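Local coordinates for protein type C neurotoxin (Clostridium botulinum, PDB 4F83) that probably binds receptors on the nerve-cell surface through this C-terminal part of the botulinum neurotoxin, a jelly-roll-like domain followed by a beta-trefoil, at residues 246-251 and 267-272; 253-258 and 326-331; 306-311 and 338-343; 313-318 and 376-381; 363-368 and 390-395. All blocks are in the same frame, centred on the assembly; numbering follows the deposited sequence. Where two conformers were deposited one is given.

All five contacts lie in the C-terminal beta-trefoil. Contacts 1 and 2 share the hairpin of strands 247-252 and 255-260; their centres are 14 Å apart, and Ala250 O meets Val257 N at 2.9 Å. The centres of contacts 2 and 3 are 11 Å apart, and the two are joined by neighbouring strands 302-308 and 326-332. One sulfate, probably from the crystallisation liquor, ties contacts 2, 3 and 4: it takes bonds from Lys330, from the backbone of Thr310 and Asp311, and from Arg377. Another sulfate sits at contact 1. Contact 5 stands apart from both sulfates, but it meets contact 3 where Phe343 packs on Leu368.

Contact 1. Residues 246-251 and 267-272; sequences DRYIAP and LYTKNP. With SO4 (sulfate ion), chain E.
Asn271 ND2 is held by two acceptors. It gives one N-H to Ile249 O at 2.9 Å, nearly straight at 167° and in the plane of its own amide. It gives the other to sulfate O1 at 2.7 Å. The contact lies in the beta-trefoil, where the loop 267-272 runs along strand 247-252, the first strand of a hairpin. The sulfate probably comes from the crystallisation liquor. It also accepts from Tyr248 OH, at 2.8 Å to O3, and more distantly from Lys270 NZ; Tyr299 OH is a further donor. The Lys270 chain runs alongside Tyr248 in the same direction. Lys270 CB sits over one ring face in a CH-pi contact, 4.0 Å from the centroid. Farther out, Lys270 CD approaches Tyr248 CZ. Bends at the third and fourth torsions of Lys270 then bring NZ to the anion. The amide of Asn271 stands at 75° to the Tyr248 ring, with ND2 near the ring edge. Two waters extend the seam. One joins Ile249 N to Lys270 O. The other takes Arg247 O as acceptor at 2.7 Å and also hydrogen-bonds to Thr269 OG1.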
# COMPACT_ATOMS: atom_id res chain seq x y z
N ASP A 246 -2.00 15.71 8.74
CA ASP A 246 -2.79 16.90 8.38
C ASP A 246 -1.94 18.14 8.08
O ASP A 246 -2.47 19.24 7.95
CB ASP A 246 -3.75 17.25 9.53
CG ASP A 246 -3.02 17.53 10.85
OD1 ASP A 246 -1.91 16.97 11.11
OD2 ASP A 246 -3.59 18.27 11.69
N ARG A 247 -0.62 17.95 7.98
CA ARG A 247 0.28 19.06 7.74
C ARG A 247 0.98 18.92 6.41
O ARG A 247 1.26 17.79 5.94
CB ARG A 247 1.30 19.21 8.89
CG ARG A 247 0.66 19.58 10.21
CD ARG A 247 1.66 19.97 11.33
NE ARG A 247 0.84 20.37 12.45
CZ ARG A 247 0.52 21.62 12.76
NH1 ARG A 247 1.09 22.67 12.14
NH2 ARG A 247 -0.31 21.82 13.76
N TYR A 248 1.25 20.06 5.79
CA TYR A 248 2.07 20.09 4.57
C TYR A 248 3.39 20.82 4.81
O TYR A 248 3.54 21.54 5.81
CB TYR A 248 1.27 20.73 3.42
CG TYR A 248 0.99 22.20 3.57
CD1 TYR A 248 -0.15 22.66 4.26
CD2 TYR A 248 1.86 23.14 3.01
CE1 TYR A 248 -0.42 24.04 4.38
CE2 TYR A 248 1.60 24.53 3.13
CZ TYR A 248 0.45 24.95 3.79
OH TYR A 248 0.16 26.30 3.93
N ILE A 249 4.32 20.67 3.87
CA ILE A 249 5.67 21.26 3.99
C ILE A 249 5.66 22.65 3.37
O ILE A 249 5.26 22.82 2.22
CB ILE A 249 6.75 20.38 3.32
CG1 ILE A 249 6.74 18.99 3.96
CG2 ILE A 249 8.17 21.10 3.41
CD1 ILE A 249 7.66 17.93 3.24
N ALA A 250 6.10 23.65 4.13
CA ALA A 250 6.19 24.99 3.57
C ALA A 250 7.47 25.71 3.99
O ALA A 250 7.94 25.56 5.12
CB ALA A 250 4.99 25.83 3.95
N PRO A 251 8.03 26.54 3.09
CA PRO A 251 9.17 27.36 3.51
C PRO A 251 8.69 28.54 4.33
O PRO A 251 7.67 29.18 4.00
CB PRO A 251 9.81 27.81 2.18
CG PRO A 251 8.67 27.77 1.21
CD PRO A 251 7.74 26.66 1.64
N LEU A 267 -6.52 14.67 2.30
CA LEU A 267 -5.17 14.10 2.19
C LEU A 267 -4.31 14.82 1.19
O LEU A 267 -3.07 14.85 1.34
CB LEU A 267 -5.22 12.62 1.78
CG LEU A 267 -5.81 11.63 2.77
CD1 LEU A 267 -5.66 10.19 2.21
CD2 LEU A 267 -5.13 11.74 4.12
N TYR A 268 -4.93 15.36 0.14
CA TYR A 268 -4.17 16.07 -0.87
C TYR A 268 -4.12 17.55 -0.51
O TYR A 268 -5.11 18.28 -0.65
CB TYR A 268 -4.73 15.87 -2.27
CG TYR A 268 -4.96 14.42 -2.69
CD1 TYR A 268 -4.06 13.39 -2.33
CD2 TYR A 268 -6.08 14.08 -3.48
CE1 TYR A 268 -4.28 12.07 -2.77
CE2 TYR A 268 -6.29 12.78 -3.90
CZ TYR A 268 -5.38 11.78 -3.53
OH TYR A 268 -5.58 10.50 -3.94
N THR A 269 -2.96 17.98 -0.04
CA THR A 269 -2.84 19.29 0.59
C THR A 269 -2.15 20.26 -0.34
O THR A 269 -2.80 20.78 -1.28
CB THR A 269 -2.13 19.16 1.95
OG1 THR A 269 -0.85 18.53 1.75
CG2 THR A 269 -2.98 18.23 2.90
N LYS A 270 -0.87 20.56 -0.10
CA LYS A 270 -0.14 21.59 -0.89
C LYS A 270 1.31 21.23 -0.96
O LYS A 270 1.82 20.49 -0.12
CB LYS A 270 -0.19 22.98 -0.18
CG LYS A 270 -1.50 23.65 -0.16
CD LYS A 270 -1.39 25.03 0.51
CE LYS A 270 -0.38 25.89 -0.20
NZ LYS A 270 -0.81 27.32 -0.31
N ASN A 271 1.98 21.84 -1.93
CA ASN A 271 3.42 21.72 -2.10
C ASN A 271 3.92 20.29 -2.20
O ASN A 271 4.82 19.89 -1.45
CB ASN A 271 4.16 22.46 -0.98
CG ASN A 271 3.79 23.93 -0.89
OD1 ASN A 271 3.35 24.55 -1.89
ND2 ASN A 271 3.98 24.52 0.29
N PRO A 272 3.39 19.52 -3.17
CA PRO A 272 3.95 18.18 -3.29
C PRO A 272 5.42 18.26 -3.73
O PRO A 272 5.84 19.22 -4.40
CB PRO A 272 3.13 17.54 -4.41
CG PRO A 272 2.72 18.71 -5.26
CD PRO A 272 2.46 19.84 -4.26
S SO4 E . 2.71 28.23 1.62
O1 SO4 E . 3.01 26.96 1.01
O2 SO4 E . 3.95 28.96 1.81
O3 SO4 E . 2.05 28.07 2.93
O4 SO4 E . 1.85 28.97 0.70
O HOH W 1 0.12 16.89 3.64
O HOH W 2 3.63 19.21 1.49

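Contact 2. Residues 253-258 and 326-331; sequences NNILVL and VYALKL. With SO4 (sulfate ion), chain H.
Leu256 lies obliquely across Leu329 and at about a right angle to Leu331. Its two methyls divide the work: CD1 meets Leu329 CB at 4.1 Å, and CD2 meets Leu331 CG at 3.9 Å. The contact belongs to the beta-trefoil. Here strand 255-258, from the hairpin 247-260, crosses strand 326-331 at 105°, with the axes 4.6 Å apart at their closest. Such a steep crossing does not give a ladder of bonds. One direct backbone bond spans it, from Leu256 N to Leu329 O at 2.8 Å, and it is bent to 140° at the hydrogen. The same carbonyl oxygen is approached by Ile255 CA. Two waters bridge the segments: one links Leu256 O to Leu329 N, the other Leu331 N to Asn254 OD1, the latter by a long bond. Ile255 turns CG2 onto the methyl of Ala328, 3.8 Å away, and its side chain also touches Pro375 and Trp376. Leu256 packs on Ile249 and Ile306 as well. A chi1 of 71° sets Lys330 CG between N and C, and the chain, extended beyond CG, leads away from the crossing so that NZ reaches sulfate O4 at 3.1 Å.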
# COMPACT_ATOMS: atom_id res chain seq x y z
N ASN A 253 10.69 31.72 6.39
CA ASN A 253 11.91 32.38 6.87
C ASN A 253 13.16 31.51 6.72
O ASN A 253 13.93 31.31 7.68
CB ASN A 253 11.74 32.88 8.32
CG ASN A 253 10.66 33.95 8.45
OD1 ASN A 253 10.49 34.80 7.58
ND2 ASN A 253 9.92 33.90 9.57
N ASN A 254 13.33 30.96 5.52
CA ASN A 254 14.54 30.21 5.12
C ASN A 254 14.69 28.79 5.67
O ASN A 254 15.76 28.20 5.55
CB ASN A 254 15.84 31.00 5.35
CG ASN A 254 16.97 30.58 4.39
OD1 ASN A 254 16.71 30.12 3.26
ND2 ASN A 254 18.22 30.75 4.83
N ILE A 255 13.64 28.25 6.29
CA ILE A 255 13.66 26.82 6.63
C ILE A 255 12.35 26.16 6.19
O ILE A 255 11.45 26.83 5.71
CB ILE A 255 13.89 26.55 8.15
CG1 ILE A 255 12.74 27.10 8.95
CG2 ILE A 255 15.28 27.10 8.63
CD1 ILE A 255 12.66 26.53 10.36
N LEU A 256 12.25 24.86 6.36
CA LEU A 256 10.97 24.18 6.12
C LEU A 256 10.26 23.91 7.44
O LEU A 256 10.91 23.51 8.43
CB LEU A 256 11.20 22.85 5.36
CG LEU A 256 11.83 23.03 3.98
CD1 LEU A 256 12.02 21.65 3.34
CD2 LEU A 256 10.94 23.93 3.11
N VAL A 257 8.93 24.13 7.46
CA VAL A 257 8.10 23.78 8.61
C VAL A 257 6.89 23.02 8.15
O VAL A 257 6.60 22.96 6.94
CB VAL A 257 7.72 25.03 9.43
CG1 VAL A 257 8.99 25.69 10.00
CG2 VAL A 257 6.92 26.05 8.56
N LEU A 258 6.17 22.41 9.09
CA LEU A 258 4.95 21.67 8.74
C LEU A 258 3.75 22.48 9.20
O LEU A 258 3.62 22.80 10.38
CB LEU A 258 4.94 20.29 9.41
CG LEU A 258 6.25 19.49 9.27
CD1 LEU A 258 6.14 18.11 9.97
CD2 LEU A 258 6.61 19.32 7.80
N VAL A 326 20.95 18.96 15.85
CA VAL A 326 19.65 19.05 15.18
C VAL A 326 19.74 20.12 14.10
O VAL A 326 20.04 21.28 14.38
CB VAL A 326 18.52 19.46 16.19
CG1 VAL A 326 17.17 19.61 15.45
CG2 VAL A 326 18.42 18.45 17.38
N TYR A 327 19.53 19.71 12.85
CA TYR A 327 19.62 20.62 11.70
C TYR A 327 18.27 20.74 11.04
O TYR A 327 17.61 19.73 10.73
CB TYR A 327 20.63 20.09 10.65
CG TYR A 327 21.99 19.79 11.20
CD1 TYR A 327 22.99 20.77 11.21
CD2 TYR A 327 22.29 18.54 11.72
CE1 TYR A 327 24.26 20.49 11.74
CE2 TYR A 327 23.56 18.26 12.26
CZ TYR A 327 24.53 19.25 12.27
OH TYR A 327 25.79 18.98 12.79
N ALA A 328 17.87 21.98 10.80
CA ALA A 328 16.69 22.24 9.98
C ALA A 328 17.02 21.98 8.53
O ALA A 328 18.20 21.73 8.17
CB ALA A 328 16.21 23.71 10.17
N LEU A 329 15.98 22.03 7.70
CA LEU A 329 16.09 21.85 6.25
C LEU A 329 15.69 23.15 5.56
O LEU A 329 14.89 23.92 6.09
CB LEU A 329 15.16 20.72 5.78
CG LEU A 329 15.26 19.41 6.58
CD1 LEU A 329 14.26 18.40 6.04
CD2 LEU A 329 16.69 18.86 6.44
N LYS A 330 16.21 23.37 4.36
CA LYS A 330 15.87 24.59 3.62
C LYS A 330 15.79 24.30 2.13
O LYS A 330 16.17 23.23 1.69
CB LYS A 330 16.89 25.69 3.91
CG LYS A 330 18.23 25.49 3.30
CD LYS A 330 19.23 26.56 3.87
CE LYS A 330 20.63 26.33 3.34
NZ LYS A 330 21.61 27.34 3.88
N LEU A 331 15.24 25.24 1.37
CA LEU A 331 15.23 25.13 -0.09
C LEU A 331 16.40 25.84 -0.71
O LEU A 331 16.81 26.93 -0.23
CB LEU A 331 13.93 25.71 -0.66
CG LEU A 331 12.62 25.07 -0.19
CD1 LEU A 331 11.42 25.86 -0.78
CD2 LEU A 331 12.56 23.60 -0.55
S SO4 H . 22.61 27.22 7.66
O1 SO4 H . 23.67 28.17 7.30
O2 SO4 H . 23.00 26.57 8.93
O3 SO4 H . 21.39 27.98 7.83
O4 SO4 H . 22.45 26.20 6.60
O HOH W 3 14.55 27.83 2.41
O HOH W 4 13.39 22.31 8.57

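Contact 3. Residues 306-311 and 338-343; sequences IIRDTD and YGIGIF. With SO4 (sulfate ion), chain H.
Residues 306-310 and 340-343 run 129° apart, end to end, and Arg308 N donates to Ile340 O at 3.1 Å, within the short 3-10 turn 339-340. That bond is straight at the hydrogen, 169°, but the donor stands above the carbonyl plane. Ile340 has the largest share of the contact. Its CG2 meets Ile307 CB at 4.0 Å, the two side chains crossing at a slant. With CG1 anti to the backbone N (chi1 -171°), its other branch extends along Arg308 and lays CD1 over one face of the guanidinium. In this beta-trefoil the turn leads into strand 343-347. Phe343 sets its ring edge toward Ile306 O, with CE2 3.8 Å away. A water also bonds Ile306 O and Gly341 O. Arg308 bends at its third torsion, and NE donates to Asp309 O at 2.9 Å. Past Asp309 two backbone N-H groups hold a sulfate: Thr310 N donates to O4 and Asp311 N to O2, each at 2.8 Å.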
# COMPACT_ATOMS: atom_id res chain seq x y z
N ILE A 306 15.65 20.30 -1.64
CA ILE A 306 15.77 20.35 -0.18
C ILE A 306 17.18 20.02 0.23
O ILE A 306 17.75 19.01 -0.22
CB ILE A 306 14.77 19.38 0.45
CG1 ILE A 306 13.35 19.79 0.05
CG2 ILE A 306 14.92 19.39 2.01
CD1 ILE A 306 12.26 18.89 0.67
N ILE A 307 17.76 20.85 1.09
CA ILE A 307 19.07 20.53 1.63
C ILE A 307 19.07 20.59 3.15
O ILE A 307 18.22 21.24 3.76
CB ILE A 307 20.19 21.44 1.07
CG1 ILE A 307 20.00 22.90 1.53
CG2 ILE A 307 20.30 21.31 -0.48
CD1 ILE A 307 21.16 23.84 1.18
N ARG A 308 19.97 19.86 3.76
CA ARG A 308 20.18 20.01 5.19
C ARG A 308 20.89 21.34 5.49
O ARG A 308 21.80 21.75 4.76
CB ARG A 308 21.02 18.82 5.69
CG ARG A 308 20.94 18.62 7.19
CD ARG A 308 22.21 17.91 7.70
NE ARG A 308 23.29 18.85 7.88
CZ ARG A 308 24.54 18.55 8.19
NH1 ARG A 308 25.40 19.52 8.37
NH2 ARG A 308 24.93 17.27 8.33
N ASP A 309 20.49 22.02 6.56
CA ASP A 309 21.24 23.21 7.00
C ASP A 309 22.67 22.84 7.39
O ASP A 309 22.93 21.75 7.89
CB ASP A 309 20.60 23.86 8.23
CG ASP A 309 19.38 24.67 7.91
OD1 ASP A 309 18.76 25.18 8.89
OD2 ASP A 309 19.03 24.83 6.71
N THR A 310 23.59 23.77 7.23
CA THR A 310 24.97 23.55 7.64
C THR A 310 25.15 23.48 9.13
O THR A 310 25.86 22.60 9.64
CB THR A 310 25.86 24.63 7.04
OG1 THR A 310 25.77 24.52 5.63
CG2 THR A 310 27.32 24.45 7.47
N ASP A 311 24.53 24.41 9.83
CA ASP A 311 24.68 24.53 11.28
C ASP A 311 23.37 24.18 11.96
O ASP A 311 22.31 24.16 11.31
CB ASP A 311 25.14 25.93 11.63
CG ASP A 311 26.61 26.18 11.24
OD1 ASP A 311 27.45 25.32 11.55
OD2 ASP A 311 26.91 27.21 10.61
N TYR A 338 24.36 17.92 -5.12
CA TYR A 338 25.10 18.45 -3.98
C TYR A 338 24.93 17.51 -2.81
O TYR A 338 23.80 17.20 -2.41
CB TYR A 338 24.57 19.84 -3.59
CG TYR A 338 24.79 20.87 -4.68
CD1 TYR A 338 26.05 21.43 -4.88
CD2 TYR A 338 23.75 21.23 -5.53
CE1 TYR A 338 26.27 22.36 -5.90
CE2 TYR A 338 23.96 22.16 -6.54
CZ TYR A 338 25.22 22.73 -6.71
OH TYR A 338 25.44 23.64 -7.73
N GLY A 339 26.05 17.12 -2.21
CA GLY A 339 26.05 16.11 -1.16
C GLY A 339 25.16 16.49 -0.00
O GLY A 339 24.52 15.61 0.62
N ILE A 340 25.07 17.79 0.28
CA ILE A 340 24.30 18.24 1.45
C ILE A 340 22.79 18.05 1.21
O ILE A 340 21.99 18.05 2.16
CB ILE A 340 24.63 19.71 1.84
CG1 ILE A 340 23.98 20.06 3.18
CG2 ILE A 340 24.13 20.65 0.76
CD1 ILE A 340 24.93 20.37 4.28
N GLY A 341 22.41 17.80 -0.05
CA GLY A 341 21.00 17.50 -0.37
C GLY A 341 20.74 16.07 -0.84
O GLY A 341 19.71 15.81 -1.49
N ILE A 342 21.67 15.16 -0.54
CA ILE A 342 21.47 13.74 -0.89
C ILE A 342 21.14 12.95 0.37
O ILE A 342 21.80 13.12 1.43
CB ILE A 342 22.72 13.13 -1.60
CG1 ILE A 342 22.90 13.85 -2.95
CG2 ILE A 342 22.52 11.61 -1.83
CD1 ILE A 342 24.16 13.48 -3.74
N PHE A 343 20.12 12.10 0.25
CA PHE A 343 19.62 11.34 1.39
C PHE A 343 19.54 9.89 0.98
O PHE A 343 19.57 9.59 -0.22
CB PHE A 343 18.22 11.86 1.77
CG PHE A 343 18.23 13.32 2.21
CD1 PHE A 343 18.43 13.65 3.54
CD2 PHE A 343 18.06 14.35 1.26
CE1 PHE A 343 18.45 15.01 3.95
CE2 PHE A 343 18.07 15.68 1.64
CZ PHE A 343 18.26 16.02 3.00
S SO4 H . 22.61 27.22 7.66
O1 SO4 H . 23.67 28.17 7.30
O2 SO4 H . 23.00 26.57 8.93
O3 SO4 H . 21.39 27.98 7.83
O4 SO4 H . 22.45 26.20 6.60
O HOH W 5 17.38 17.02 -1.87

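Contact 4. Residues 313-318 and 376-381; sequences IYATQG and WRFSFE. With SO4 (sulfate ion), chain H.
Two surface loops of the beta-trefoil meet here, and the second makes a type I beta turn from Trp376 to Ser379. No hydrogen bond runs between 313-318 and 376-381 themselves. Ile313 O instead faces Arg377 CA at 3.4 Å in a C-H...O contact, with an angle of 161° at the hydrogen. Arg377 CG passes close to the same oxygen. The methyl of Ala315 points at the turn, 3.5 Å from Phe378 CE1 and 3.6 Å from Arg377 O. Phe378 folds back over its neighbour, so that Arg377 CB lies above the centre of one ring face. Bent at its third torsion (-61°), Arg377 carries its guanidinium to the sulfate. NH2 donates to O3 at 2.8 Å, in the guanidinium plane and nearly straight; NH1 donates to O2 and also bonds Thr312 O, just before the first segment. Trp376 turns away, and its NE1 donates to Lys252 O. Ile313 packs on Val326 and Ala328 of strand 326-332 and on Tyr373 of strand 366-373, while Trp376 packs on Ile255 and Val257 of strand 255-260.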
# COMPACT_ATOMS: atom_id res chain seq x y z
N ILE A 313 20.15 24.25 14.82
CA ILE A 313 19.10 25.20 15.06
C ILE A 313 19.40 26.09 16.29
O ILE A 313 18.68 27.02 16.56
CB ILE A 313 17.73 24.51 15.22
CG1 ILE A 313 17.78 23.49 16.38
CG2 ILE A 313 17.33 23.83 13.88
CD1 ILE A 313 16.38 23.04 16.85
N TYR A 314 20.46 25.75 17.02
CA TYR A 314 20.81 26.47 18.25
C TYR A 314 22.08 27.29 18.05
O TYR A 314 23.17 26.73 17.91
CB TYR A 314 20.98 25.49 19.40
CG TYR A 314 19.78 24.59 19.60
CD1 TYR A 314 18.50 25.14 19.80
CD2 TYR A 314 19.93 23.20 19.62
CE1 TYR A 314 17.40 24.33 20.05
CE2 TYR A 314 18.81 22.36 19.86
CZ TYR A 314 17.55 22.94 20.06
OH TYR A 314 16.44 22.15 20.30
N ALA A 315 21.91 28.61 18.02
CA ALA A 315 22.99 29.54 17.66
C ALA A 315 24.21 29.43 18.58
O ALA A 315 25.35 29.63 18.14
CB ALA A 315 22.46 30.97 17.64
N THR A 316 23.99 29.07 19.85
CA THR A 316 25.11 28.95 20.78
C THR A 316 26.01 27.78 20.44
O THR A 316 27.09 27.65 21.00
CB THR A 316 24.65 28.79 22.24
OG1 THR A 316 23.62 27.80 22.31
CG2 THR A 316 24.17 30.12 22.79
N GLN A 317 25.58 26.94 19.51
CA GLN A 317 26.39 25.78 19.16
C GLN A 317 27.34 26.13 18.03
O GLN A 317 28.40 25.51 17.90
CB GLN A 317 25.52 24.56 18.85
CG GLN A 317 24.72 24.11 20.08
CD GLN A 317 23.83 22.90 19.82
OE1 GLN A 317 23.51 22.59 18.67
NE2 GLN A 317 23.43 22.22 20.90
N GLY A 318 26.98 27.16 17.26
CA GLY A 318 27.77 27.59 16.11
C GLY A 318 28.01 26.40 15.21
O GLY A 318 27.09 25.58 15.02
N TRP A 376 14.40 28.20 14.15
CA TRP A 376 15.14 29.39 13.72
C TRP A 376 16.19 29.79 14.75
O TRP A 376 15.87 30.00 15.93
CB TRP A 376 14.20 30.57 13.44
CG TRP A 376 13.20 30.29 12.34
CD1 TRP A 376 13.43 30.37 10.97
CD2 TRP A 376 11.85 29.87 12.50
NE1 TRP A 376 12.28 30.05 10.29
CE2 TRP A 376 11.29 29.74 11.19
CE3 TRP A 376 11.02 29.62 13.61
CZ2 TRP A 376 9.96 29.33 10.98
CZ3 TRP A 376 9.71 29.21 13.40
CH2 TRP A 376 9.19 29.08 12.08
N ARG A 377 17.45 29.88 14.31
CA ARG A 377 18.57 30.10 15.23
C ARG A 377 18.40 31.30 16.13
O ARG A 377 18.86 31.31 17.28
CB ARG A 377 19.90 30.21 14.48
CG ARG A 377 20.64 28.89 14.40
CD ARG A 377 22.03 29.04 13.80
NE ARG A 377 21.98 29.56 12.44
CZ ARG A 377 21.94 28.82 11.34
NH1 ARG A 377 21.94 27.48 11.40
NH2 ARG A 377 21.90 29.43 10.16
N PHE A 378 17.73 32.32 15.64
CA PHE A 378 17.76 33.53 16.46
C PHE A 378 16.40 33.91 17.01
O PHE A 378 16.11 35.10 17.23
CB PHE A 378 18.46 34.65 15.69
CG PHE A 378 19.79 34.21 15.08
CD1 PHE A 378 20.91 33.99 15.89
CD2 PHE A 378 19.89 33.95 13.70
CE1 PHE A 378 22.13 33.57 15.33
CE2 PHE A 378 21.10 33.53 13.14
CZ PHE A 378 22.23 33.33 13.96
N SER A 379 15.59 32.88 17.29
CA SER A 379 14.18 33.05 17.60
C SER A 379 13.65 32.00 18.59
O SER A 379 14.09 30.85 18.57
CB SER A 379 13.36 32.99 16.32
OG SER A 379 11.98 33.06 16.60
N PHE A 380 12.71 32.45 19.44
CA PHE A 380 12.01 31.63 20.44
C PHE A 380 10.79 30.92 19.83
O PHE A 380 10.13 30.10 20.47
CB PHE A 380 11.56 32.54 21.62
CG PHE A 380 10.83 31.80 22.74
CD1 PHE A 380 11.54 31.15 23.75
CD2 PHE A 380 9.43 31.76 22.78
CE1 PHE A 380 10.87 30.47 24.79
CE2 PHE A 380 8.75 31.06 23.78
CZ PHE A 380 9.48 30.43 24.80
N GLU A 381 10.45 31.27 18.59
CA GLU A 381 9.22 30.77 18.02
C GLU A 381 9.24 29.23 17.85
O GLU A 381 10.25 28.67 17.40
CB GLU A 381 8.96 31.44 16.68
CG GLU A 381 7.57 31.15 16.13
CD GLU A 381 7.27 31.91 14.84
OE1 GLU A 381 7.82 33.03 14.66
OE2 GLU A 381 6.48 31.39 14.02
S SO4 H . 22.61 27.22 7.66
O1 SO4 H . 23.67 28.17 7.30
O2 SO4 H . 23.00 26.57 8.93
O3 SO4 H . 21.39 27.98 7.83
O4 SO4 H . 22.45 26.20 6.60

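Contact 5. Residues 363-368 and 390-395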
# COMPACT_ATOMS: atom_id res chain seq x y z
N MET A 363 28.82 14.53 6.12
CA MET A 363 29.63 15.00 7.27
C MET A 363 29.37 14.26 8.59
O MET A 363 30.32 13.84 9.28
CB MET A 363 29.58 16.52 7.44
CG MET A 363 29.84 17.32 6.15
SD MET A 363 31.51 17.18 5.48
CE MET A 363 31.57 18.55 4.33
N LYS A 364 28.10 14.11 8.95
CA LYS A 364 27.71 13.36 10.14
C LYS A 364 26.50 12.51 9.76
O LYS A 364 25.76 12.86 8.82
CB LYS A 364 27.31 14.29 11.31
CG LYS A 364 28.46 15.08 11.99
CD LYS A 364 27.88 15.95 13.15
CE LYS A 364 28.78 17.13 13.51
NZ LYS A 364 30.04 16.64 14.12
N ASN A 365 26.35 11.37 10.42
CA ASN A 365 25.19 10.54 10.18
C ASN A 365 23.96 11.16 10.84
O ASN A 365 23.93 11.35 12.06
CB ASN A 365 25.39 9.13 10.69
CG ASN A 365 26.00 8.19 9.61
OD1 ASN A 365 25.54 8.14 8.44
ND2 ASN A 365 27.00 7.42 10.01
N THR A 366 22.96 11.50 10.04
CA THR A 366 21.70 11.99 10.61
C THR A 366 20.51 11.20 10.12
O THR A 366 20.59 10.50 9.10
CB THR A 366 21.44 13.47 10.28
OG1 THR A 366 21.42 13.67 8.84
CG2 THR A 366 22.51 14.40 10.96
N MET A 367 19.41 11.30 10.86
CA MET A 367 18.13 10.74 10.42
C MET A 367 17.08 11.83 10.43
O MET A 367 17.06 12.67 11.35
CB MET A 367 17.72 9.61 11.37
CG MET A 367 16.35 9.00 11.07
SD MET A 367 15.89 7.75 12.30
CE MET A 367 15.57 8.84 13.71
N LEU A 368 16.18 11.82 9.45
CA LEU A 368 15.09 12.80 9.45
C LEU A 368 13.95 12.40 10.39
O LEU A 368 13.51 11.21 10.42
CB LEU A 368 14.50 13.00 8.06
CG LEU A 368 15.49 13.42 6.98
CD1 LEU A 368 14.71 13.83 5.73
CD2 LEU A 368 16.33 14.61 7.46
N THR A 390 21.51 13.89 14.74
CA THR A 390 22.53 12.87 14.98
C THR A 390 22.17 11.99 16.18
O THR A 390 21.19 12.25 16.89
CB THR A 390 23.91 13.48 15.22
OG1 THR A 390 23.87 14.26 16.42
CG2 THR A 390 24.33 14.37 14.07
N ASN A 391 22.97 10.95 16.41
CA ASN A 391 22.79 10.13 17.61
C ASN A 391 21.37 9.60 17.69
O ASN A 391 20.69 9.76 18.70
CB ASN A 391 23.19 10.92 18.87
CG ASN A 391 24.61 11.45 18.81
OD1 ASN A 391 24.84 12.60 18.49
ND2 ASN A 391 25.57 10.58 19.12
N TYR A 392 20.95 8.91 16.63
CA TYR A 392 19.54 8.55 16.45
C TYR A 392 19.22 7.08 16.73
O TYR A 392 18.12 6.61 16.47
CB TYR A 392 19.11 8.93 15.04
CG TYR A 392 19.95 8.31 13.93
CD1 TYR A 392 19.81 6.95 13.61
CD2 TYR A 392 20.81 9.09 13.17
CE1 TYR A 392 20.56 6.38 12.57
CE2 TYR A 392 21.55 8.54 12.15
CZ TYR A 392 21.41 7.19 11.84
OH TYR A 392 22.16 6.66 10.81
N GLU A 393 20.20 6.37 17.28
CA GLU A 393 20.04 4.96 17.61
C GLU A 393 18.73 4.70 18.40
O GLU A 393 17.91 3.86 18.00
CB GLU A 393 21.28 4.51 18.39
CG GLU A 393 22.61 5.26 17.95
CD GLU A 393 22.99 6.50 18.86
OE1 GLU A 393 22.08 7.09 19.49
OE2 GLU A 393 24.20 6.87 18.92
N THR A 394 18.51 5.47 19.45
CA THR A 394 17.33 5.25 20.31
C THR A 394 16.02 5.79 19.72
O THR A 394 14.94 5.64 20.32
CB THR A 394 17.55 5.84 21.74
OG1 THR A 394 17.66 7.27 21.65
CG2 THR A 394 18.83 5.26 22.38
N LYS A 395 16.11 6.42 18.54
CA LYS A 395 14.93 6.96 17.84
C LYS A 395 14.49 6.10 16.64
O LYS A 395 13.53 6.44 15.96
CB LYS A 395 15.19 8.40 17.35
CG LYS A 395 15.11 9.50 18.43
CD LYS A 395 13.67 10.00 18.65
CE LYS A 395 13.59 11.12 19.69
NZ LYS A 395 12.20 11.29 20.26
O HOH W 6 22.66 8.35 8.89
O HOH W 7 24.93 10.25 14.44
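A Met-aromatic contact joins the start of strand 366-373 of the beta-trefoil to the loop after strand 383-389. Met367 CB lies over one face of the Tyr392 ring, 3.8 Å from its centroid, in a CH-pi contact displaced toward the rim. The sulfur is oblique, 4.8 Å from the same centroid. Met367 starts out extended, chi1 176°, CG lying opposite its own N; the chain runs on past the CB end of Tyr392, and CE meets Lys395 CB at 3.7 Å. Asn365 O lies near the ring plane, at the edge. Next to this, Thr366 and Thr390 touch through their methyls, CG2 to CG2 at 3.6 Å. No direct hydrogen bond crosses, but two waters do. One joins Tyr392 OH with Asn365 OD1 and Thr366 O; the other links Asn365 O to Asn391 N. A bound tetraethylene glycol, probably from the crystallisation liquor, lies about 4 Å from the Tyr392 side chain. Thr366 and Leu368 pair with strand 356-360, Met367 pairs with Val389 of strand 383-389, and Tyr392 also meets the Phe359 ring.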